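Local coordinates for BIFUNCTIONAL PROTEIN Proline utilization A (PutA) (Corynebacterium freiburgense, PDB 5UX5), which oxidises proline to glutamate in two steps, with an FAD-dependent proline dehydrogenase and an NAD-dependent aldehyde dehydrogenase joined in one chain, at residues 159-164 with 168-173; 194-199 with 745-750; 503-508 with 645-650; 586-591 with 606-611; 923-928 with 940-945. One frame throughout, in Å; residues are numbered along the deposited sequence.

Contact 1: residues 159-164 with 168-173; sequences EAVLGD and NNRLTR
E159 meets R170 through its backbone. NH2 of R170 donates a hydrogen bond of 3.0 Å to the carbonyl O of E159. The bond is bent, 141° at the hydrogen. The donor sits well above the carbonyl plane, and the oxygen lies near the edge of the guanidinium, tilted from its plane. E159 is poorly ordered; its carboxylate makes a weak, long ion pair with R739. A160 turns its methyl away, and its O takes a hydrogen bond from NE2 of Q743 in helix 740-750. V161 follows, at the centre of an inverse gamma turn. Its CG2 lies over the centre of one guanidinium face of R170, with CG2 3.9 Å from CZ. The R170 chain bends at chi2 (-73°), which turns the guanidinium toward 159-161.

The loop joins strand 151-157 to helix 164-178 of the proline dehydrogenase barrel, a beta/alpha fold of the TIM-barrel clan. The side chain of R170 stays about 12 Å from the bound FAD.

G163 holds the N-cap position of that helix. D164 then begins the first turn: its O accepts a 2.9 Å bond from N168 N, fairly straight at 155°. CB of N168 comes within 3.5 Å of the same D164 O, and the rest of the N168 side chain leads away. The D164 carboxylate is occupied elsewhere, in salt bridges to R752 and R212.

Contact 2: residues 194-199 with 745-750; sequences VAQLNP and IDATRT
Q196 reaches A747 and T750 at the junction of the two catalytic parts of the chain. Residues 194-199 form a loop between helices 190-193 and 202-221 of the proline dehydrogenase part. Residues 745-750 lie on helix 740-750 of the aldehyde dehydrogenase part. The contact is buried, and more than 500 residues separate its two sides in sequence.

The Q196 side chain carries most of it. Extended beyond CG (chi2 171°), it carries its amide to the helix. NE2 donates a 2.9 Å hydrogen bond to the carbonyl O of A747. The bond is nearly straight, 159° at the hydrogen, and the acceptor lies in the amide plane of Q196. NE2 approaches A747 O from the side, with a C=O...donor angle of 112°. It also packs 3.6 Å from the CB of A747. A second, weak hydrogen bond runs from NE2 to L162 O. The other half of the amide faces T750, where OE1 lies 3.7 Å from CG2. A195 adds a looser touch, its O 4.3 Å from CG2 of T750. Y714 of helix 706-718 packs on both Q196 and A747.

D746 and T750 also tie the helix to the start of helix 164-178. The D746 carboxylate bonds to the backbone N of G165 and of E166, in the first turn of that helix. The hydroxyl of T750 has its strongest partner in D164 N. T750 OG1 in turn donates to D746 O, one helical turn back, at 2.8 Å.

Contact 3: residues 503-508 with 645-650; sequences DKTVAG and QLMHTD
In T505 a chi1 of -67° puts OG1 beside the backbone N and CG2 anti to it, which aims the methyl at Q645 and M647. In M647, CG beside the backbone N (chi1 -63°) and an extended chi2 (-170°) carry SD to the threonine, and the two side chains meet tip to tip. CG2 of T505 lies 3.6 Å from SD of M647. The bend at chi3 brings CE of M647 to 4.2 Å from CB of T505. The same threonine methyl is 3.6 Å from CG of Q645, whose side chain passes it at a slant. No hydrogen bond crosses the contact. The hydroxyl of T505 is used within its own helix, on E501 O.

Helix 499-511 thus lies against the end of strand 644-646 and the loop beyond it. V502 of the same helix also packs on M647, and L509 packs on Q645. D503 of this helix forms a salt bridge with R657 of helix 653-659.

Strand 644-646 pairs parallel with 614-618 in the Rossmann-type NAD-binding sheet of the aldehyde dehydrogenase part, and the loop after it brings D650 to the bound NAD.

Contact 4: residues 586-591 with 606-611; sequences NLVVVA and FASLAA
V588 and S608 are the closest pair of the two backbones, their CA atoms 6.3 Å apart. Residues 587-591 are extended strand, so side chains alternate between the two faces of the sheet. V588 and V590 point toward the helix, and L587 and V589 point away. Residues 606-611 are regular helix and present one residue, S608, to the strand.

The small S608 side chain lies against the V588 isopropyl group. OG contacts the branch point CB of V588 at 3.2 Å and also both of its methyls, CG1 at 3.3 Å and CG2 at 3.6 Å. The CB atoms of V588 and S608 stand 3.9 Å apart. V590 touches more lightly, its CG2 4.4 Å from OG of S608. A polar atom here packs on apolar groups. OG is turned beside its own backbone N (chi1 -60°), and it bonds to G604 O one turn earlier in the helix.

The strand and the helix are the first two elements of a beta-alpha-beta crossover. Helix 599-611 leads on to strand 614-618, which runs parallel to strand 580-591, and V588 is backbone-bonded there to K614 and I616. V589 is paired with A666 of strand 666-670. L587, on the other face, packs on helix 499-511, and A591 at the strand end touches the NAD. F606 and A610 pack on helices 517-533 and 550-574.

Contact 5: residues 923-928 with 940-945; sequences VSLPPA and RAAALD
L925 and A942 make the closest contact. CD1 of L925 lies 3.5 Å from the A942 methyl, CB. The other branch of the leucine, CD2, sits 3.7 Å from A942 O. The isobutyl fork thus spans this alanine, with one methyl on its side chain and the other on its carbonyl. CD1 also comes within 4.4 Å of the backbone N of A943, the next residue along the helix.

A943 has nearly as much surface buried as A942. Its backbone N and O, not its methyl, take the near approaches. V923, two residues before L925, comes up to it with CG2 4.1 Å from A943 O. Set between its own backbone N and carbonyl carbon, this methyl is the V923 branch that comes nearest to 940-945. V923 and A943 are also the nearest pair of backbones, CA to CA 7.0 Å.

The contact closes a short helical excursion of the chain. The loop 923-926 leads into helix 927-932, with P926 at its N-cap position. After a few residues helix 936-953 begins and packs back on the loop. V923 goes on to touch I947 and R950 of this helix, and L925 touches E946. A942 also packs on L992 of helix 984-997, and D945 forms a salt bridge with R989 there.

No hydrogen bond or salt bridge joins the two segments. Their hold on each other is van der Waals packing, with two branched side chains set against two neighbouring alanines of the helix.

In the fold
Contacts 1 and 2 form one neighbourhood, their centres 10 Å apart. They touch directly, with G163 O of contact 1 at 3.2 Å from CB of A195 in contact 2. Together they lie where the proline dehydrogenase barrel meets the aldehyde dehydrogenase part. Contacts 3 and 4 make a second group, with centres 14 Å apart. They join through V506 and L587, and both reach the same sheet. Each holds one residue of the NAD pocket, D650 and A591. Contact 4 is nested in the loop closed by contact 3, and both are nested in that of contact 2. Contact 5 stands apart, 35 Å from contact 4 and 63 Å from contact 1 between centres.

Contact 1: residues 159-164 with 168-173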
# COMPACT_ATOMS: atom_id res chain seq x y z
N GLU A 159 -8.40 -21.15 -7.16
CA GLU A 159 -8.14 -19.80 -7.65
C GLU A 159 -8.19 -18.78 -6.51
O GLU A 159 -8.98 -18.91 -5.58
CB GLU A 159 -9.18 -19.44 -8.73
CG GLU A 159 -8.71 -18.61 -9.95
CD GLU A 159 -9.80 -18.46 -11.03
OE1 GLU A 159 -11.02 -18.54 -10.71
OE2 GLU A 159 -9.45 -18.26 -12.21
N ALA A 160 -7.35 -17.75 -6.60
CA ALA A 160 -7.33 -16.72 -5.57
C ALA A 160 -8.72 -16.14 -5.39
O ALA A 160 -9.43 -15.89 -6.36
CB ALA A 160 -6.35 -15.60 -5.93
N VAL A 161 -9.12 -15.97 -4.13
CA VAL A 161 -10.47 -15.50 -3.82
C VAL A 161 -10.42 -13.97 -3.78
O VAL A 161 -10.28 -13.35 -2.72
CB VAL A 161 -11.01 -16.10 -2.52
CG1 VAL A 161 -12.46 -15.70 -2.33
CG2 VAL A 161 -10.88 -17.61 -2.55
N LEU A 162 -10.56 -13.36 -4.96
CA LEU A 162 -10.59 -11.92 -5.13
C LEU A 162 -12.00 -11.35 -5.26
O LEU A 162 -12.17 -10.14 -5.06
CB LEU A 162 -9.75 -11.52 -6.34
CG LEU A 162 -8.32 -12.05 -6.16
CD1 LEU A 162 -7.40 -11.79 -7.35
CD2 LEU A 162 -7.70 -11.49 -4.91
N GLY A 163 -13.01 -12.17 -5.57
CA GLY A 163 -14.36 -11.68 -5.74
C GLY A 163 -15.40 -12.60 -5.14
O GLY A 163 -15.10 -13.71 -4.70
N ASP A 164 -16.65 -12.13 -5.12
CA ASP A 164 -17.72 -12.95 -4.56
C ASP A 164 -17.99 -14.20 -5.40
O ASP A 164 -18.51 -15.18 -4.88
CB ASP A 164 -19.01 -12.16 -4.41
CG ASP A 164 -18.99 -11.20 -3.22
OD1 ASP A 164 -18.33 -11.50 -2.17
OD2 ASP A 164 -19.64 -10.13 -3.36
N ASN A 168 -18.06 -17.78 -3.59
CA ASN A 168 -19.18 -18.68 -3.59
C ASN A 168 -18.77 -20.08 -4.02
O ASN A 168 -19.35 -21.08 -3.58
CB ASN A 168 -20.28 -18.14 -4.50
CG ASN A 168 -21.46 -19.06 -4.57
OD1 ASN A 168 -21.70 -19.73 -5.59
ND2 ASN A 168 -22.17 -19.17 -3.46
N ASN A 169 -17.76 -20.16 -4.90
CA ASN A 169 -17.25 -21.44 -5.36
C ASN A 169 -16.66 -22.25 -4.22
O ASN A 169 -17.06 -23.41 -4.02
CB ASN A 169 -16.22 -21.23 -6.46
CG ASN A 169 -16.86 -21.22 -7.81
OD1 ASN A 169 -18.08 -21.31 -7.92
ND2 ASN A 169 -16.04 -21.09 -8.83
N ARG A 170 -15.72 -21.66 -3.46
CA ARG A 170 -15.13 -22.38 -2.33
C ARG A 170 -16.21 -22.89 -1.39
O ARG A 170 -16.17 -24.04 -0.97
CB ARG A 170 -14.15 -21.50 -1.54
CG ARG A 170 -13.02 -21.01 -2.35
CD ARG A 170 -12.08 -22.12 -2.61
NE ARG A 170 -10.92 -21.59 -3.28
CZ ARG A 170 -9.79 -21.40 -2.64
NH1 ARG A 170 -9.74 -21.71 -1.36
NH2 ARG A 170 -8.74 -20.89 -3.28
N LEU A 171 -17.20 -22.04 -1.09
CA LEU A 171 -18.24 -22.40 -0.13
C LEU A 171 -19.14 -23.51 -0.68
O LEU A 171 -19.30 -24.56 -0.05
CB LEU A 171 -19.06 -21.18 0.23
CG LEU A 171 -20.26 -21.43 1.15
CD1 LEU A 171 -19.80 -21.99 2.48
CD2 LEU A 171 -21.11 -20.19 1.35
N THR A 172 -19.71 -23.30 -1.86
CA THR A 172 -20.66 -24.29 -2.35
C THR A 172 -19.97 -25.62 -2.60
O THR A 172 -20.56 -26.69 -2.37
CB THR A 172 -21.35 -23.81 -3.64
OG1 THR A 172 -20.36 -23.56 -4.63
CG2 THR A 172 -22.21 -22.56 -3.44
N ARG A 173 -18.72 -25.57 -3.05
CA ARG A 173 -17.99 -26.81 -3.33
C ARG A 173 -17.58 -27.53 -2.04
O ARG A 173 -17.54 -28.77 -2.02
CB ARG A 173 -16.77 -26.51 -4.19
CG ARG A 173 -17.09 -26.06 -5.59
CD ARG A 173 -15.84 -25.77 -6.41
NE ARG A 173 -16.23 -25.31 -7.75
CZ ARG A 173 -15.49 -24.57 -8.55
NH1 ARG A 173 -14.28 -24.17 -8.17
NH2 ARG A 173 -15.96 -24.21 -9.74

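Contact 2: residues 194-199 with 745-750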
# COMPACT_ATOMS: atom_id res chain seq x y z
N VAL A 194 -15.80 -14.96 2.23
CA VAL A 194 -16.04 -13.57 1.86
C VAL A 194 -14.77 -13.06 1.17
O VAL A 194 -13.69 -13.02 1.78
CB VAL A 194 -16.38 -12.71 3.09
CG1 VAL A 194 -16.44 -11.24 2.71
CG2 VAL A 194 -17.69 -13.15 3.68
N ALA A 195 -14.88 -12.68 -0.10
CA ALA A 195 -13.71 -12.10 -0.72
C ALA A 195 -13.60 -10.64 -0.31
O ALA A 195 -14.59 -10.00 0.05
CB ALA A 195 -13.77 -12.20 -2.23
N GLN A 196 -12.36 -10.12 -0.38
CA GLN A 196 -12.05 -8.72 -0.06
C GLN A 196 -12.53 -8.33 1.34
O GLN A 196 -13.10 -7.27 1.55
CB GLN A 196 -12.66 -7.78 -1.10
CG GLN A 196 -12.06 -7.91 -2.51
CD GLN A 196 -12.81 -7.11 -3.59
OE1 GLN A 196 -13.63 -6.24 -3.29
NE2 GLN A 196 -12.52 -7.41 -4.84
N LEU A 197 -12.30 -9.22 2.31
CA LEU A 197 -12.67 -8.97 3.70
C LEU A 197 -12.20 -7.60 4.17
O LEU A 197 -10.99 -7.36 4.30
CB LEU A 197 -12.12 -10.09 4.59
CG LEU A 197 -12.92 -10.51 5.82
CD1 LEU A 197 -14.42 -10.58 5.53
CD2 LEU A 197 -12.39 -11.86 6.32
N ASN A 198 -13.13 -6.69 4.39
CA ASN A 198 -12.82 -5.32 4.79
C ASN A 198 -12.39 -5.23 6.25
O ASN A 198 -13.24 -5.35 7.14
CB ASN A 198 -14.04 -4.44 4.56
CG ASN A 198 -13.81 -2.99 4.94
OD1 ASN A 198 -12.71 -2.58 5.37
ND2 ASN A 198 -14.86 -2.19 4.77
N PRO A 199 -11.12 -4.93 6.54
CA PRO A 199 -10.65 -4.97 7.94
C PRO A 199 -11.25 -3.92 8.83
O PRO A 199 -10.99 -3.97 10.04
CB PRO A 199 -9.15 -4.75 7.80
CG PRO A 199 -9.03 -3.90 6.57
CD PRO A 199 -10.11 -4.38 5.62
N ILE A 745 -12.71 -9.11 -13.40
CA ILE A 745 -14.16 -8.91 -13.45
C ILE A 745 -14.79 -9.30 -12.11
O ILE A 745 -15.56 -8.53 -11.53
CB ILE A 745 -14.77 -9.68 -14.63
CG1 ILE A 745 -14.36 -9.02 -15.94
CG2 ILE A 745 -16.28 -9.77 -14.51
CD1 ILE A 745 -14.79 -9.75 -17.14
N ASP A 746 -14.43 -10.48 -11.59
CA ASP A 746 -14.99 -10.93 -10.32
C ASP A 746 -14.66 -9.96 -9.19
O ASP A 746 -15.52 -9.60 -8.38
CB ASP A 746 -14.47 -12.34 -10.01
CG ASP A 746 -15.17 -12.98 -8.82
OD1 ASP A 746 -16.27 -12.51 -8.45
OD2 ASP A 746 -14.66 -13.98 -8.27
N ALA A 747 -13.41 -9.51 -9.12
CA ALA A 747 -13.02 -8.57 -8.07
C ALA A 747 -13.76 -7.24 -8.20
O ALA A 747 -14.09 -6.61 -7.19
CB ALA A 747 -11.51 -8.37 -8.11
N THR A 748 -13.98 -6.76 -9.42
CA THR A 748 -14.63 -5.46 -9.59
C THR A 748 -16.11 -5.51 -9.22
O THR A 748 -16.62 -4.62 -8.53
CB THR A 748 -14.43 -4.99 -11.03
OG1 THR A 748 -13.03 -4.92 -11.28
CG2 THR A 748 -15.00 -3.61 -11.23
N ARG A 749 -16.82 -6.54 -9.68
CA ARG A 749 -18.21 -6.70 -9.26
C ARG A 749 -18.34 -6.83 -7.74
O ARG A 749 -19.43 -6.59 -7.21
CB ARG A 749 -18.84 -7.90 -9.96
CG ARG A 749 -18.84 -7.83 -11.48
CD ARG A 749 -19.91 -8.78 -12.09
NE ARG A 749 -20.02 -8.72 -13.56
CZ ARG A 749 -20.58 -7.72 -14.26
NH1 ARG A 749 -21.09 -6.64 -13.66
NH2 ARG A 749 -20.63 -7.79 -15.59
N THR A 750 -17.27 -7.21 -7.02
CA THR A 750 -17.35 -7.41 -5.58
C THR A 750 -17.17 -6.13 -4.75
O THR A 750 -17.57 -6.10 -3.58
CB THR A 750 -16.33 -8.49 -5.15
OG1 THR A 750 -16.66 -9.72 -5.81
CG2 THR A 750 -16.36 -8.76 -3.66

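Contact 3: residues 503-508 with 645-650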
# COMPACT_ATOMS: atom_id res chain seq x y z
N ASP A 503 -5.75 42.04 -0.43
CA ASP A 503 -4.62 42.95 -0.33
C ASP A 503 -4.22 43.17 1.12
O ASP A 503 -3.03 43.15 1.45
CB ASP A 503 -4.95 44.25 -1.06
CG ASP A 503 -4.82 44.11 -2.58
OD1 ASP A 503 -4.07 43.21 -3.01
OD2 ASP A 503 -5.43 44.91 -3.35
N LYS A 504 -5.19 43.38 2.01
CA LYS A 504 -4.84 43.62 3.41
C LYS A 504 -4.12 42.41 4.00
O LYS A 504 -3.09 42.55 4.67
CB LYS A 504 -6.09 43.97 4.21
N THR A 505 -4.64 41.21 3.75
CA THR A 505 -4.08 39.99 4.31
C THR A 505 -2.70 39.67 3.73
O THR A 505 -1.80 39.28 4.48
CB THR A 505 -5.05 38.85 4.07
OG1 THR A 505 -6.24 39.09 4.84
CG2 THR A 505 -4.44 37.53 4.47
N VAL A 506 -2.52 39.82 2.42
CA VAL A 506 -1.22 39.56 1.79
C VAL A 506 -0.13 40.46 2.38
O VAL A 506 0.94 39.99 2.78
CB VAL A 506 -1.32 39.73 0.26
CG1 VAL A 506 0.05 39.86 -0.35
CG2 VAL A 506 -2.02 38.53 -0.35
N ALA A 507 -0.38 41.77 2.42
CA ALA A 507 0.60 42.68 2.98
C ALA A 507 0.86 42.39 4.46
O ALA A 507 2.00 42.54 4.92
CB ALA A 507 0.14 44.13 2.81
N GLY A 508 -0.16 41.97 5.20
CA GLY A 508 0.05 41.67 6.61
C GLY A 508 1.00 40.52 6.82
O GLY A 508 1.81 40.54 7.75
N GLN A 645 -1.74 31.61 6.61
CA GLN A 645 -3.04 32.25 6.56
C GLN A 645 -3.95 31.46 5.63
O GLN A 645 -3.55 31.12 4.51
CB GLN A 645 -2.87 33.71 6.12
CG GLN A 645 -4.03 34.60 6.44
CD GLN A 645 -4.17 34.91 7.91
OE1 GLN A 645 -4.82 34.16 8.65
NE2 GLN A 645 -3.58 36.01 8.35
N LEU A 646 -5.14 31.10 6.12
CA LEU A 646 -6.12 30.30 5.38
C LEU A 646 -7.13 31.26 4.77
O LEU A 646 -7.79 32.00 5.50
CB LEU A 646 -6.82 29.32 6.31
CG LEU A 646 -7.90 28.33 5.85
CD1 LEU A 646 -7.44 27.40 4.78
CD2 LEU A 646 -8.35 27.52 7.04
N MET A 647 -7.23 31.26 3.44
CA MET A 647 -8.05 32.25 2.73
C MET A 647 -9.03 31.52 1.82
O MET A 647 -8.65 31.04 0.74
CB MET A 647 -7.19 33.23 1.92
CG MET A 647 -6.24 34.12 2.72
SD MET A 647 -5.47 35.48 1.72
CE MET A 647 -6.90 36.45 1.21
N HIS A 648 -10.31 31.50 2.21
CA HIS A 648 -11.36 30.94 1.36
C HIS A 648 -11.83 31.99 0.35
O HIS A 648 -12.94 32.52 0.42
CB HIS A 648 -12.54 30.43 2.19
CG HIS A 648 -12.17 29.42 3.23
ND1 HIS A 648 -11.64 28.19 2.91
CD2 HIS A 648 -12.31 29.44 4.58
CE1 HIS A 648 -11.45 27.50 4.03
NE2 HIS A 648 -11.85 28.23 5.05
N THR A 649 -10.95 32.31 -0.59
CA THR A 649 -11.35 33.22 -1.66
C THR A 649 -12.28 32.49 -2.61
O THR A 649 -12.24 31.27 -2.77
CB THR A 649 -10.13 33.74 -2.45
OG1 THR A 649 -9.61 32.70 -3.29
CG2 THR A 649 -9.03 34.24 -1.53
N ASP A 650 -13.14 33.28 -3.26
CA ASP A 650 -13.93 32.77 -4.35
C ASP A 650 -13.02 32.50 -5.55
O ASP A 650 -11.80 32.60 -5.46
CB ASP A 650 -15.05 33.74 -4.72
CG ASP A 650 -14.54 35.12 -5.06
OD1 ASP A 650 -13.34 35.23 -5.44
OD2 ASP A 650 -15.32 36.09 -4.98

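Contact 4: residues 586-591 with 606-611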
# COMPACT_ATOMS: atom_id res chain seq x y z
N ASN A 586 9.42 35.19 -0.13
CA ASN A 586 8.73 35.74 1.04
C ASN A 586 7.35 35.12 1.26
O ASN A 586 6.95 34.94 2.42
CB ASN A 586 8.63 37.24 0.89
CG ASN A 586 9.99 37.90 0.94
OD1 ASN A 586 10.89 37.39 1.63
ND2 ASN A 586 10.16 39.01 0.25
N LEU A 587 6.64 34.77 0.19
CA LEU A 587 5.24 34.37 0.28
C LEU A 587 4.93 33.36 -0.82
O LEU A 587 5.21 33.62 -2.00
CB LEU A 587 4.30 35.58 0.14
CG LEU A 587 2.78 35.44 0.11
CD1 LEU A 587 2.18 34.73 1.32
CD2 LEU A 587 2.17 36.82 -0.04
N VAL A 588 4.38 32.21 -0.44
CA VAL A 588 3.89 31.21 -1.38
C VAL A 588 2.40 31.02 -1.18
O VAL A 588 1.92 30.98 -0.04
CB VAL A 588 4.63 29.87 -1.21
CG1 VAL A 588 3.97 28.81 -2.08
CG2 VAL A 588 6.11 30.03 -1.53
N VAL A 589 1.65 30.88 -2.28
CA VAL A 589 0.23 30.55 -2.24
C VAL A 589 0.06 29.07 -2.60
O VAL A 589 0.63 28.60 -3.60
CB VAL A 589 -0.58 31.46 -3.18
CG1 VAL A 589 -2.03 30.92 -3.33
CG2 VAL A 589 -0.56 32.86 -2.66
N VAL A 590 -0.72 28.35 -1.79
CA VAL A 590 -1.00 26.93 -2.02
C VAL A 590 -2.47 26.77 -2.37
O VAL A 590 -3.35 26.92 -1.50
CB VAL A 590 -0.64 26.05 -0.81
CG1 VAL A 590 -0.98 24.62 -1.11
CG2 VAL A 590 0.83 26.16 -0.49
N ALA A 591 -2.74 26.46 -3.63
CA ALA A 591 -4.08 26.21 -4.13
C ALA A 591 -4.24 24.70 -4.28
O ALA A 591 -3.60 24.08 -5.13
CB ALA A 591 -4.32 26.95 -5.44
N PHE A 606 3.72 23.17 4.46
CA PHE A 606 4.95 22.76 5.14
C PHE A 606 6.20 23.04 4.29
O PHE A 606 7.24 23.46 4.81
CB PHE A 606 4.87 21.30 5.55
CG PHE A 606 3.88 21.03 6.66
CD1 PHE A 606 3.63 21.99 7.64
CD2 PHE A 606 3.17 19.85 6.71
CE1 PHE A 606 2.71 21.76 8.65
CE2 PHE A 606 2.24 19.62 7.72
CZ PHE A 606 2.01 20.56 8.69
N ALA A 607 6.10 22.84 2.96
CA ALA A 607 7.26 23.07 2.10
C ALA A 607 7.65 24.54 2.06
O ALA A 607 8.85 24.88 2.09
CB ALA A 607 6.97 22.55 0.69
N SER A 608 6.65 25.43 2.03
CA SER A 608 6.90 26.87 2.05
C SER A 608 7.56 27.28 3.36
O SER A 608 8.53 28.05 3.37
CB SER A 608 5.59 27.64 1.87
OG SER A 608 4.96 27.33 0.64
N LEU A 609 7.00 26.81 4.49
CA LEU A 609 7.58 27.14 5.79
C LEU A 609 9.01 26.65 5.89
O LEU A 609 9.91 27.40 6.29
CB LEU A 609 6.74 26.58 6.93
CG LEU A 609 5.34 27.10 7.22
CD1 LEU A 609 4.95 26.54 8.56
CD2 LEU A 609 5.33 28.61 7.27
N ALA A 610 9.25 25.38 5.54
CA ALA A 610 10.61 24.86 5.55
C ALA A 610 11.57 25.70 4.71
O ALA A 610 12.74 25.89 5.07
CB ALA A 610 10.59 23.41 5.06
N ALA A 611 11.11 26.23 3.57
CA ALA A 611 11.99 27.02 2.74
C ALA A 611 12.29 28.36 3.37
O ALA A 611 13.34 28.96 3.10
CB ALA A 611 11.39 27.20 1.35

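Contact 5: residues 923-928 with 940-945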
# COMPACT_ATOMS: atom_id res chain seq x y z
N VAL A 923 39.27 17.33 -8.13
CA VAL A 923 38.61 16.17 -8.74
C VAL A 923 39.01 16.13 -10.21
O VAL A 923 39.17 17.17 -10.84
CB VAL A 923 37.06 16.20 -8.64
CG1 VAL A 923 36.57 16.05 -7.19
CG2 VAL A 923 36.47 17.43 -9.30
N SER A 924 39.19 14.92 -10.73
CA SER A 924 39.58 14.75 -12.12
C SER A 924 38.42 15.03 -13.06
O SER A 924 37.26 14.73 -12.76
CB SER A 924 40.07 13.32 -12.37
OG SER A 924 39.00 12.40 -12.28
N LEU A 925 38.75 15.56 -14.24
CA LEU A 925 37.80 15.83 -15.29
C LEU A 925 38.16 15.04 -16.54
O LEU A 925 39.34 14.94 -16.89
CB LEU A 925 37.76 17.31 -15.65
CG LEU A 925 36.68 18.16 -15.01
CD1 LEU A 925 36.69 19.50 -15.71
CD2 LEU A 925 35.34 17.46 -15.14
N PRO A 926 37.18 14.46 -17.23
CA PRO A 926 37.45 13.93 -18.57
C PRO A 926 37.77 15.07 -19.52
O PRO A 926 37.25 16.19 -19.37
CB PRO A 926 36.14 13.22 -18.94
CG PRO A 926 35.40 13.05 -17.67
CD PRO A 926 35.80 14.19 -16.79
N PRO A 927 38.64 14.83 -20.51
CA PRO A 927 39.19 15.97 -21.27
C PRO A 927 38.19 16.67 -22.17
O PRO A 927 38.39 17.86 -22.47
CB PRO A 927 40.32 15.31 -22.09
CG PRO A 927 40.59 14.00 -21.39
CD PRO A 927 39.27 13.56 -20.88
N ALA A 928 37.11 15.99 -22.61
CA ALA A 928 36.10 16.65 -23.43
C ALA A 928 35.50 17.84 -22.71
O ALA A 928 35.23 18.87 -23.33
CB ALA A 928 34.99 15.68 -23.80
N ARG A 940 35.15 26.43 -13.33
CA ARG A 940 34.50 26.23 -12.05
C ARG A 940 33.19 25.45 -12.23
O ARG A 940 32.86 24.61 -11.39
CB ARG A 940 34.26 27.59 -11.41
CG ARG A 940 33.53 27.52 -10.09
CD ARG A 940 33.22 28.90 -9.59
NE ARG A 940 32.51 28.83 -8.33
CZ ARG A 940 33.12 28.52 -7.20
NH1 ARG A 940 34.42 28.25 -7.22
NH2 ARG A 940 32.44 28.46 -6.05
N ALA A 941 32.46 25.71 -13.32
CA ALA A 941 31.23 24.98 -13.61
C ALA A 941 31.52 23.55 -14.06
O ALA A 941 30.70 22.65 -13.82
CB ALA A 941 30.40 25.70 -14.67
N ALA A 942 32.63 23.34 -14.77
CA ALA A 942 32.98 21.97 -15.16
C ALA A 942 33.27 21.11 -13.94
O ALA A 942 32.89 19.93 -13.90
CB ALA A 942 34.19 21.96 -16.09
N ALA A 943 33.97 21.66 -12.95
CA ALA A 943 34.36 20.88 -11.79
C ALA A 943 33.17 20.59 -10.90
O ALA A 943 33.03 19.47 -10.38
CB ALA A 943 35.44 21.61 -10.98
N LEU A 944 32.32 21.60 -10.69
CA LEU A 944 31.17 21.43 -9.81
C LEU A 944 30.14 20.48 -10.41
O LEU A 944 29.44 19.78 -9.66
CB LEU A 944 30.56 22.81 -9.52
CG LEU A 944 31.51 23.72 -8.71
CD1 LEU A 944 30.92 25.08 -8.44
CD2 LEU A 944 31.90 23.08 -7.42
N ASP A 945 30.04 20.43 -11.75
CA ASP A 945 29.22 19.41 -12.39
C ASP A 945 29.73 18.02 -12.06
O ASP A 945 28.96 17.12 -11.71
CB ASP A 945 29.18 19.63 -13.91
CG ASP A 945 28.31 20.83 -14.32
OD1 ASP A 945 27.57 21.36 -13.47
OD2 ASP A 945 28.36 21.24 -15.51